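Local coordinates for protein SaTIE-TED (Staphylococcus aureus, PDB 6FX6) that is of unknown function but, as the thioester domain of a cell-wall-anchored surface protein, probably helps the bacterium attach covalently to host molecules, at residues D14-I20 / T31-W35; L78-H83 / V222-F226; M102-E106 / L119-K125. All coordinates share one frame. Residue numbers count along the deposited sequence, not the author numbering.

Contact 1. Residues D14-I20 / T31-W35; sequences DKGINWI and TMDRW. With ZN (zinc ion), chain B; ZN (zinc ion), chain C.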
loop_
_atom_site.group_PDB
_atom_site.type_symbol
_atom_site.label_atom_id
_atom_site.label_comp_id
_atom_site.label_asym_id
_atom_site.label_seq_id
_atom_site.Cartn_x
_atom_site.Cartn_y
_atom_site.Cartn_z
ATOM N N ASP A 14 -10.679 -0.912 22.863
ATOM C CA ASP A 14 -11.273 -1.788 23.865
ATOM C C ASP A 14 -12.754 -1.449 23.987
ATOM O O ASP A 14 -13.111 -0.347 24.411
ATOM C CB ASP A 14 -10.555 -1.618 25.215
ATOM C CG ASP A 14 -11.028 -2.609 26.278
ATOM O OD1 ASP A 14 -11.690 -3.608 25.934
ATOM O OD2 ASP A 14 -10.728 -2.390 27.472
ATOM N N LYS A 15 -13.605 -2.399 23.603
ATOM C CA LYS A 15 -15.050 -2.236 23.709
ATOM C C LYS A 15 -15.684 -3.352 24.545
ATOM O O LYS A 15 -16.883 -3.605 24.438
ATOM C CB LYS A 15 -15.656 -2.144 22.302
ATOM C CG LYS A 15 -15.195 -0.903 21.550
ATOM C CD LYS A 15 -15.718 -0.839 20.123
ATOM C CE LYS A 15 -15.039 0.286 19.348
ATOM N NZ LYS A 15 -15.394 0.282 17.904
ATOM N N GLY A 16 -14.886 -3.988 25.408
ATOM C CA GLY A 16 -15.342 -5.121 26.217
ATOM C C GLY A 16 -15.769 -6.331 25.403
ATOM O O GLY A 16 -16.552 -7.148 25.877
ATOM N N ILE A 17 -15.237 -6.439 24.185
ATOM C CA ILE A 17 -15.624 -7.451 23.205
ATOM C C ILE A 17 -14.420 -8.354 22.980
ATOM O O ILE A 17 -13.302 -7.856 22.830
ATOM C CB ILE A 17 -15.967 -6.791 21.843
ATOM C CG1 ILE A 17 -17.222 -5.923 21.955
ATOM C CG2 ILE A 17 -16.165 -7.831 20.741
ATOM C CD1 ILE A 17 -17.328 -4.850 20.884
ATOM N N ASN A 18 -14.650 -9.665 22.947
ATOM C CA ASN A 18 -13.670 -10.601 22.403
ATOM C C ASN A 18 -13.665 -10.408 20.893
ATOM O O ASN A 18 -14.635 -10.748 20.226
ATOM C CB ASN A 18 -14.028 -12.053 22.743
ATOM C CG ASN A 18 -13.890 -12.366 24.223
ATOM O OD1 ASN A 18 -13.202 -11.663 24.964
ATOM N ND2 ASN A 18 -14.545 -13.436 24.661
ATOM N N TRP A 19 -12.589 -9.829 20.367
ATOM C CA TRP A 19 -12.494 -9.516 18.942
ATOM C C TRP A 19 -12.333 -10.782 18.109
ATOM O O TRP A 19 -13.055 -10.977 17.123
ATOM C CB TRP A 19 -11.331 -8.557 18.671
ATOM C CG TRP A 19 -11.536 -7.182 19.224
ATOM C CD1 TRP A 19 -10.884 -6.610 20.280
ATOM C CD2 TRP A 19 -12.454 -6.201 18.744
ATOM N NE1 TRP A 19 -11.345 -5.327 20.483
ATOM C CE2 TRP A 19 -12.310 -5.052 19.551
ATOM C CE3 TRP A 19 -13.391 -6.182 17.709
ATOM C CZ2 TRP A 19 -13.074 -3.890 19.350
ATOM C CZ3 TRP A 19 -14.150 -5.024 17.500
ATOM C CH2 TRP A 19 -13.986 -3.896 18.322
ATOM N N ILE A 20 -11.378 -11.625 18.508
ATOM C CA ILE A 20 -11.142 -12.928 17.879
ATOM C C ILE A 20 -10.633 -13.959 18.880
ATOM O O ILE A 20 -10.085 -13.612 19.932
ATOM C CB ILE A 20 -10.105 -12.854 16.735
ATOM C CG1 ILE A 20 -8.810 -12.169 17.206
ATOM C CG2 ILE A 20 -10.687 -12.136 15.526
ATOM C CD1 ILE A 20 -7.699 -12.168 16.176
ATOM N N THR A 31 -7.403 -15.429 23.157
ATOM C CA THR A 31 -8.544 -14.519 23.109
ATOM C C THR A 31 -8.054 -13.077 23.142
ATOM O O THR A 31 -7.417 -12.660 24.103
ATOM C CB THR A 31 -9.487 -14.757 24.303
ATOM O OG1 THR A 31 -9.924 -16.121 24.296
ATOM C CG2 THR A 31 -10.711 -13.838 24.238
HETATM N N MSE A 32 -8.357 -12.319 22.094
HETATM C CA MSE A 32 -7.995 -10.904 22.037
HETATM C C MSE A 32 -9.213 -10.083 22.362
HETATM O O MSE A 32 -10.093 -9.899 21.516
HETATM C CB MSE A 32 -7.389 -10.564 20.678
HETATM C CG MSE A 32 -5.990 -9.999 20.893
HETATM SE SE MSE A 32 -5.223 -9.580 19.150
HETATM C CE MSE A 32 -4.539 -7.767 19.510
ATOM N N ASP A 33 -9.274 -9.606 23.609
ATOM C CA ASP A 33 -10.373 -8.754 24.082
ATOM C C ASP A 33 -10.029 -7.250 24.081
ATOM O O ASP A 33 -10.747 -6.438 24.658
ATOM C CB ASP A 33 -10.881 -9.230 25.449
ATOM C CG ASP A 33 -9.845 -9.111 26.561
ATOM O OD1 ASP A 33 -8.645 -8.914 26.297
ATOM O OD2 ASP A 33 -10.241 -9.234 27.728
ATOM N N ARG A 34 -8.921 -6.899 23.433
ATOM C CA ARG A 34 -8.605 -5.517 23.085
ATOM C C ARG A 34 -7.638 -5.550 21.909
ATOM O O ARG A 34 -7.119 -6.618 21.551
ATOM C CB ARG A 34 -7.980 -4.765 24.266
ATOM C CG ARG A 34 -6.739 -5.431 24.826
ATOM C CD ARG A 34 -5.848 -4.479 25.615
ATOM N NE ARG A 34 -4.518 -5.065 25.817
ATOM C CZ ARG A 34 -3.590 -4.628 26.671
ATOM N NH1 ARG A 34 -2.418 -5.265 26.735
ATOM N NH2 ARG A 34 -3.808 -3.572 27.460
ATOM N N TRP A 35 -7.381 -4.385 21.322
ATOM C CA TRP A 35 -6.538 -4.308 20.139
ATOM C C TRP A 35 -5.616 -3.104 20.181
ATOM O O TRP A 35 -6.053 -1.979 20.443
ATOM C CB TRP A 35 -7.400 -4.284 18.871
ATOM C CG TRP A 35 -6.743 -4.972 17.745
ATOM C CD1 TRP A 35 -5.694 -4.511 17.016
ATOM C CD2 TRP A 35 -7.063 -6.265 17.222
ATOM N NE1 TRP A 35 -5.336 -5.429 16.067
ATOM C CE2 TRP A 35 -6.161 -6.519 16.167
ATOM C CE3 TRP A 35 -8.030 -7.227 17.529
ATOM C CZ2 TRP A 35 -6.196 -7.700 15.417
ATOM C CZ3 TRP A 35 -8.062 -8.401 16.788
ATOM C CH2 TRP A 35 -7.151 -8.627 15.744
HETATM ZN ZN ZN B . -9.639 -0.795 27.972
HETATM ZN ZN ZN C . -7.300 -8.483 27.663
HETATM O O HOH W 1 -12.596 -5.221 23.104
HETATM O O HOH W 2 -12.388 -11.382 27.691
HETATM O O HOH W 3 -7.665 -0.982 27.165
HETATM O O HOH W 4 -5.446 -7.834 26.673
#
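A backbone loop can be fastened to a neighbouring segment with few direct bonds, and D14-I20 against T31-W35 illustrates this. Strand 30-40 is interrupted at D33-R34 (D33 phi/psi -99/12), and the loop lies against this interruption, coming closest at N18 and D33, whose CA atoms lie 4.1 Å apart. W19 N donates to M32 O at 2.7 Å, and M32 N returns a bond to I20 O at 3.1 Å. Beside them D33 CA makes a CA-H...O contact with I17 O at 3.3 Å.

Two waters add indirect links. Water 1 accepts from K15 N (3.0 Å) and I17 N (3.1 Å) and donates to D33 O (2.7 Å); water 2 joins N18 OD1 (2.9 Å) to D33 OD2 (3.0 Å). D14 OD1, 3.2 Å from the fellow acceptor D33 O, instead receives G16 N at 3.3 Å, folding the loop into an Asx turn. The outer carboxylates bind separate zinc ions, D14 OD2 and D33 OD1 each at 2.0 Å from its metal.

The inner side is aromatic. The six-membered ring of W35 turns its edge to the five-membered ring of W19 in an offset edge-to-face pair, with centroids 5.8 Å apart and planes at 84°, while I20 CD1 packs on W35 CH2 at 3.6 Å. M102 of helix 94-107 touches both I20 and W35, and L119 touches W19.

This is a loop joining strands 5-13 and 20-24, both antiparallel partners of the broken strand 30-40, with an Asx turn at its start.

Contact 2. Residues L78-H83 / V222-F226; sequences LTMISH and VLKPF
An inverse gamma turn centred on L223 packs against helix 72-87 in the core of the thioester domain. One side of the helix, represented by L78-H83, receives the segment V222-F226, which starts on the last residue of strand 220-222 and then runs irregularly towards strand 231-238. The helical piece has regular angles, with S82 N bonded to L78 O at 3.1 Å and H83 N to T79 O at 2.8 Å. The backbones come nearest at T79 and L223, CA to CA 4.8 Å, and the polar links between the segments pass through water.

V222 starts the turn: its O accepts a weak bond from K224 N at 3.1 Å around L223 (phi/psi -92/72). The CA-to-CB bond of L223 (chi1 m, chi2 t) points toward the helix, so that CB lies 3.7 Å from S82 CB and CD1 4.3 Å from L78 CB; CD1 also reaches I104 of helix 94-107. S82 (chi1 t) hydrogen-bonds through OG to water 6 at 2.9 Å and water 7 at 2.8 Å; water 6 accepts from L223 N at 3.1 Å and water 7 donates to L223 O at 2.6 Å. The CA-to-CB bond of K224 points away, but its O meets T79 CG2 at 3.2 Å. P225, with an extended backbone, sets CB 3.9 Å from CE of selenomethionine M80 (chi1 m, chi2 m), whose end returns after CB leaves away, and CG 3.9 Å from ND1 of H83 (chi1 t). At F226 the backbone bends (psi 4°). T79, at chi1 p, hydrogen-bonds N76 O through OG1, which also accepts from water 5 at 2.7 Å, the same water that accepts from F226 N at 3.2 Å.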
loop_
_atom_site.group_PDB
_atom_site.type_symbol
_atom_site.label_atom_id
_atom_site.label_comp_id
_atom_site.label_asym_id
_atom_site.label_seq_id
_atom_site.Cartn_x
_atom_site.Cartn_y
_atom_site.Cartn_z
ATOM N N LEU A 78 2.217 -7.306 1.673
ATOM C CA LEU A 78 2.068 -6.704 3.004
ATOM C C LEU A 78 1.923 -5.174 2.947
ATOM O O LEU A 78 1.117 -4.609 3.686
ATOM C CB LEU A 78 3.236 -7.086 3.917
ATOM C CG LEU A 78 3.315 -8.566 4.317
ATOM C CD1 LEU A 78 4.698 -8.898 4.849
ATOM C CD2 LEU A 78 2.253 -8.925 5.342
ATOM N N THR A 79 2.681 -4.523 2.064
ATOM C CA THR A 79 2.591 -3.070 1.895
ATOM C C THR A 79 1.298 -2.666 1.172
ATOM O O THR A 79 0.715 -1.624 1.487
ATOM C CB THR A 79 3.822 -2.477 1.162
ATOM O OG1 THR A 79 3.952 -3.053 -0.139
ATOM C CG2 THR A 79 5.109 -2.729 1.953
HETATM N N MSE A 80 0.854 -3.497 0.227
HETATM C CA MSE A 80 -0.427 -3.297 -0.471
HETATM C C MSE A 80 -1.592 -3.367 0.475
HETATM O O MSE A 80 -2.511 -2.549 0.403
HETATM C CB MSE A 80 -0.712 -4.367 -1.537
HETATM C CG MSE A 80 0.290 -4.476 -2.679
HETATM SE SE MSE A 80 0.288 -2.811 -3.701
HETATM C CE MSE A 80 1.803 -1.896 -2.823
ATOM N N ILE A 81 -1.575 -4.356 1.360
ATOM C CA ILE A 81 -2.642 -4.521 2.344
ATOM C C ILE A 81 -2.638 -3.359 3.337
ATOM O O ILE A 81 -3.696 -2.823 3.659
ATOM C CB ILE A 81 -2.547 -5.879 3.078
ATOM C CG1 ILE A 81 -2.782 -7.030 2.088
ATOM C CG2 ILE A 81 -3.580 -5.955 4.196
ATOM C CD1 ILE A 81 -2.255 -8.367 2.558
ATOM N N SER A 82 -1.460 -2.971 3.814
ATOM C CA SER A 82 -1.349 -1.823 4.700
ATOM C C SER A 82 -1.870 -0.564 4.007
ATOM O O SER A 82 -2.722 0.139 4.551
ATOM C CB SER A 82 0.095 -1.628 5.154
ATOM O OG SER A 82 0.227 -0.477 5.975
ATOM N N HIS A 83 -1.393 -0.314 2.788
ATOM C CA HIS A 83 -1.738 0.908 2.059
ATOM C C HIS A 83 -3.234 1.017 1.740
ATOM O O HIS A 83 -3.905 1.950 2.195
ATOM C CB HIS A 83 -0.919 1.021 0.775
ATOM C CG HIS A 83 -1.227 2.243 -0.026
ATOM N ND1 HIS A 83 -0.745 3.493 0.306
ATOM C CD2 HIS A 83 -1.991 2.411 -1.130
ATOM C CE1 HIS A 83 -1.187 4.375 -0.573
ATOM N NE2 HIS A 83 -1.951 3.746 -1.450
ATOM N N VAL A 222 6.226 -0.626 9.723
ATOM C CA VAL A 222 5.696 0.540 9.035
ATOM C C VAL A 222 5.817 0.137 7.580
ATOM O O VAL A 222 6.884 0.256 6.974
ATOM C CB VAL A 222 6.479 1.824 9.366
ATOM C CG1 VAL A 222 5.881 3.014 8.628
ATOM C CG2 VAL A 222 6.453 2.078 10.867
ATOM N N LEU A 223 4.715 -0.376 7.039
ATOM C CA LEU A 223 4.720 -1.104 5.775
ATOM C C LEU A 223 4.443 -0.158 4.605
ATOM O O LEU A 223 3.371 -0.192 3.979
ATOM C CB LEU A 223 3.692 -2.238 5.829
ATOM C CG LEU A 223 3.846 -3.221 6.995
ATOM C CD1 LEU A 223 2.656 -4.170 7.046
ATOM C CD2 LEU A 223 5.158 -3.988 6.896
ATOM N N LYS A 224 5.439 0.673 4.313
ATOM C CA LYS A 224 5.345 1.668 3.250
ATOM C C LYS A 224 5.470 0.997 1.886
ATOM O O LYS A 224 6.351 0.161 1.690
ATOM C CB LYS A 224 6.446 2.716 3.381
ATOM C CG LYS A 224 6.435 3.492 4.685
ATOM C CD LYS A 224 7.426 4.637 4.620
ATOM C CE LYS A 224 7.515 5.371 5.941
ATOM N NZ LYS A 224 8.473 6.500 5.829
ATOM N N PRO A 225 4.591 1.362 0.938
ATOM C CA PRO A 225 4.745 0.832 -0.416
ATOM C C PRO A 225 5.955 1.466 -1.101
ATOM O O PRO A 225 6.156 2.674 -0.995
ATOM C CB PRO A 225 3.426 1.210 -1.101
ATOM C CG PRO A 225 2.911 2.374 -0.340
ATOM C CD PRO A 225 3.456 2.294 1.053
ATOM N N PHE A 226 6.751 0.647 -1.778
ATOM C CA PHE A 226 8.026 1.092 -2.371
ATOM C C PHE A 226 7.964 1.232 -3.891
ATOM O O PHE A 226 8.975 1.542 -4.516
ATOM C CB PHE A 226 9.187 0.166 -1.957
ATOM C CG PHE A 226 8.952 -1.290 -2.256
ATOM C CD1 PHE A 226 9.195 -1.807 -3.525
ATOM C CD2 PHE A 226 8.486 -2.150 -1.260
ATOM C CE1 PHE A 226 8.974 -3.149 -3.801
ATOM C CE2 PHE A 226 8.265 -3.496 -1.528
ATOM C CZ PHE A 226 8.512 -3.996 -2.801
HETATM O O HOH W 5 5.389 -2.256 -2.234
HETATM O O HOH W 6 1.977 0.370 8.188
HETATM O O HOH W 7 1.175 1.264 4.010
#

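Contact 3. Residues M102-E106 / L119-K125; sequences MLIWE and LNYEARK
A Met-aromatic contact, with a salt bridge beside it between partly exposed E106 and K125, joins two crossing helices of the thioester domain. The segments 102-106 of helix 94-107 and 121-125 of helix 121-134 cross at -78°, axes 11.7 Å at closest approach; L103 and K125 have the nearest CA atoms, at 6.8 Å. N120 occupies the N-cap position of the second helix, though its side chain makes no capping bond, and L119 precedes it. The wide spacing is bridged by long side chains. Y121 (chi1 t, chi2 62°) projects its ring so that selenomethionine M102 (m, t, p) makes a CH-pi contact over one face, CE 3.6 Å from the centroid and 8° off the normal; SE, oblique at 4.6 Å from that centroid, packs 3.3 Å from L119 CD2. L103 (t, p) lays CD1 3.8 Å from K125 CE. K125 is fully extended, all four chi angles t, carrying its amine to E106 (chi1 m, chi2 -149°, chi3 44°). There E106 OE2 accepts twice: from Y121 OH at 2.8 Å and, within the salt bridge, from K125 NZ at 3.0 Å.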
loop_
_atom_site.group_PDB
_atom_site.type_symbol
_atom_site.label_atom_id
_atom_site.label_comp_id
_atom_site.label_asym_id
_atom_site.label_seq_id
_atom_site.Cartn_x
_atom_site.Cartn_y
_atom_site.Cartn_z
HETATM N N MSE A 102 -5.696 -8.055 10.684
HETATM C CA MSE A 102 -6.097 -9.461 10.588
HETATM C C MSE A 102 -5.773 -10.081 9.250
HETATM O O MSE A 102 -5.418 -11.263 9.187
HETATM C CB MSE A 102 -7.589 -9.642 10.884
HETATM C CG MSE A 102 -7.832 -9.779 12.384
HETATM SE SE MSE A 102 -9.756 -9.577 12.731
HETATM C CE MSE A 102 -10.375 -11.283 11.959
ATOM N N LEU A 103 -5.896 -9.302 8.173
ATOM C CA LEU A 103 -5.551 -9.774 6.828
ATOM C C LEU A 103 -4.040 -9.935 6.643
ATOM O O LEU A 103 -3.591 -10.907 6.032
ATOM C CB LEU A 103 -6.117 -8.833 5.754
ATOM C CG LEU A 103 -5.937 -9.269 4.288
ATOM C CD1 LEU A 103 -6.384 -10.706 4.063
ATOM C CD2 LEU A 103 -6.696 -8.323 3.368
ATOM N N ILE A 104 -3.274 -8.971 7.160
ATOM C CA ILE A 104 -1.813 -9.074 7.237
ATOM C C ILE A 104 -1.424 -10.353 7.968
ATOM O O ILE A 104 -0.568 -11.100 7.500
ATOM C CB ILE A 104 -1.187 -7.829 7.926
ATOM C CG1 ILE A 104 -1.209 -6.640 6.960
ATOM C CG2 ILE A 104 0.245 -8.092 8.396
ATOM C CD1 ILE A 104 -1.021 -5.290 7.626
ATOM N N TRP A 105 -2.065 -10.603 9.105
ATOM C CA TRP A 105 -1.789 -11.804 9.893
ATOM C C TRP A 105 -2.179 -13.116 9.209
ATOM O O TRP A 105 -1.549 -14.133 9.478
ATOM C CB TRP A 105 -2.460 -11.734 11.269
ATOM C CG TRP A 105 -1.763 -10.894 12.292
ATOM C CD1 TRP A 105 -0.536 -10.295 12.196
ATOM C CD2 TRP A 105 -2.242 -10.609 13.603
ATOM N NE1 TRP A 105 -0.240 -9.631 13.358
ATOM C CE2 TRP A 105 -1.268 -9.811 14.242
ATOM C CE3 TRP A 105 -3.406 -10.948 14.302
ATOM C CZ2 TRP A 105 -1.426 -9.335 15.546
ATOM C CZ3 TRP A 105 -3.566 -10.474 15.597
ATOM C CH2 TRP A 105 -2.580 -9.672 16.206
ATOM N N GLU A 106 -3.199 -13.108 8.348
ATOM C CA GLU A 106 -3.527 -14.299 7.542
ATOM C C GLU A 106 -2.367 -14.738 6.655
ATOM O O GLU A 106 -2.148 -15.933 6.481
ATOM C CB GLU A 106 -4.771 -14.086 6.670
ATOM C CG GLU A 106 -6.080 -14.089 7.446
ATOM C CD GLU A 106 -7.271 -14.626 6.662
ATOM O OE1 GLU A 106 -7.121 -15.660 5.976
ATOM O OE2 GLU A 106 -8.368 -14.024 6.754
ATOM N N LEU A 119 -17.272 -6.855 13.381
ATOM C CA LEU A 119 -16.184 -6.490 12.457
ATOM C C LEU A 119 -16.600 -6.361 11.001
ATOM O O LEU A 119 -15.987 -5.587 10.268
ATOM C CB LEU A 119 -15.025 -7.495 12.500
ATOM C CG LEU A 119 -13.791 -6.999 13.229
ATOM C CD1 LEU A 119 -14.130 -6.799 14.680
ATOM C CD2 LEU A 119 -12.661 -7.994 13.080
ATOM N N ASN A 120 -17.591 -7.150 10.582
ATOM C CA ASN A 120 -17.962 -7.254 9.177
ATOM C C ASN A 120 -16.715 -7.680 8.386
ATOM O O ASN A 120 -16.372 -7.075 7.369
ATOM C CB ASN A 120 -18.546 -5.911 8.690
ATOM C CG ASN A 120 -19.384 -6.044 7.432
ATOM O OD1 ASN A 120 -20.112 -7.020 7.251
ATOM N ND2 ASN A 120 -19.297 -5.045 6.563
ATOM N N TYR A 121 -16.041 -8.723 8.881
ATOM C CA TYR A 121 -14.682 -9.059 8.433
ATOM C C TYR A 121 -14.615 -9.507 6.985
ATOM O O TYR A 121 -13.759 -9.038 6.234
ATOM C CB TYR A 121 -14.034 -10.140 9.313
ATOM C CG TYR A 121 -12.602 -10.474 8.904
ATOM C CD1 TYR A 121 -11.598 -9.503 8.956
ATOM C CD2 TYR A 121 -12.255 -11.752 8.446
ATOM C CE1 TYR A 121 -10.293 -9.795 8.567
ATOM C CE2 TYR A 121 -10.951 -12.059 8.067
ATOM C CZ TYR A 121 -9.971 -11.080 8.123
ATOM O OH TYR A 121 -8.670 -11.370 7.747
ATOM N N GLU A 122 -15.498 -10.419 6.601
ATOM C CA GLU A 122 -15.452 -10.986 5.257
ATOM C C GLU A 122 -15.670 -9.920 4.183
ATOM O O GLU A 122 -14.984 -9.936 3.163
ATOM C CB GLU A 122 -16.455 -12.138 5.109
ATOM C CG GLU A 122 -16.125 -13.361 5.961
ATOM C CD GLU A 122 -14.745 -13.944 5.671
ATOM O OE1 GLU A 122 -14.432 -14.187 4.485
ATOM O OE2 GLU A 122 -13.971 -14.156 6.632
ATOM N N ALA A 123 -16.590 -8.987 4.434
ATOM C CA ALA A 123 -16.847 -7.868 3.516
ATOM C C ALA A 123 -15.695 -6.854 3.488
ATOM O O ALA A 123 -15.354 -6.331 2.423
ATOM C CB ALA A 123 -18.152 -7.174 3.871
ATOM N N ARG A 124 -15.104 -6.575 4.651
ATOM C CA ARG A 124 -13.933 -5.692 4.729
ATOM C C ARG A 124 -12.726 -6.290 4.002
ATOM O O ARG A 124 -12.075 -5.605 3.210
ATOM C CB ARG A 124 -13.571 -5.363 6.186
ATOM C CG ARG A 124 -14.490 -4.330 6.828
ATOM C CD ARG A 124 -13.952 -3.834 8.166
ATOM N NE ARG A 124 -14.308 -2.432 8.411
ATOM C CZ ARG A 124 -15.465 -1.993 8.907
ATOM N NH1 ARG A 124 -16.435 -2.831 9.246
ATOM N NH2 ARG A 124 -15.653 -0.687 9.070
ATOM N N LYS A 125 -12.451 -7.564 4.273
ATOM C CA LYS A 125 -11.371 -8.306 3.613
ATOM C C LYS A 125 -11.525 -8.331 2.092
ATOM O O LYS A 125 -10.557 -8.079 1.371
ATOM C CB LYS A 125 -11.338 -9.744 4.139
ATOM C CG LYS A 125 -10.263 -10.643 3.545
ATOM C CD LYS A 125 -10.448 -12.071 4.026
ATOM C CE LYS A 125 -9.380 -12.987 3.455
ATOM N NZ LYS A 125 -9.502 -14.369 3.991
#

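Contacts 1 and 3 share one hydrophobic block: W19 CE3 meets L119 CD1 at 3.2 Å and W35 CH2 meets M102 CG at 3.6 Å, so W19 packs on L119, and I20 and W35 on M102 of helix 94-107. Contact 2 joins the same helix from elsewhere, through I104, which packs on L78, I81 and L223; its centre lies about 25 Å from that of contact 1 and about 4 Å from that of the chain. Contact 1, partly buried, combines zinc-bound carboxylates at the surface and backbone bonds with aromatics. Contacts 2 and 3 are buried: contact 3 places a salt bridge beside apolar packing, and contact 2 encloses bridging waters beside L223 and P225. Along the chain, contact 3 is nested within the loop that contact 2 closes.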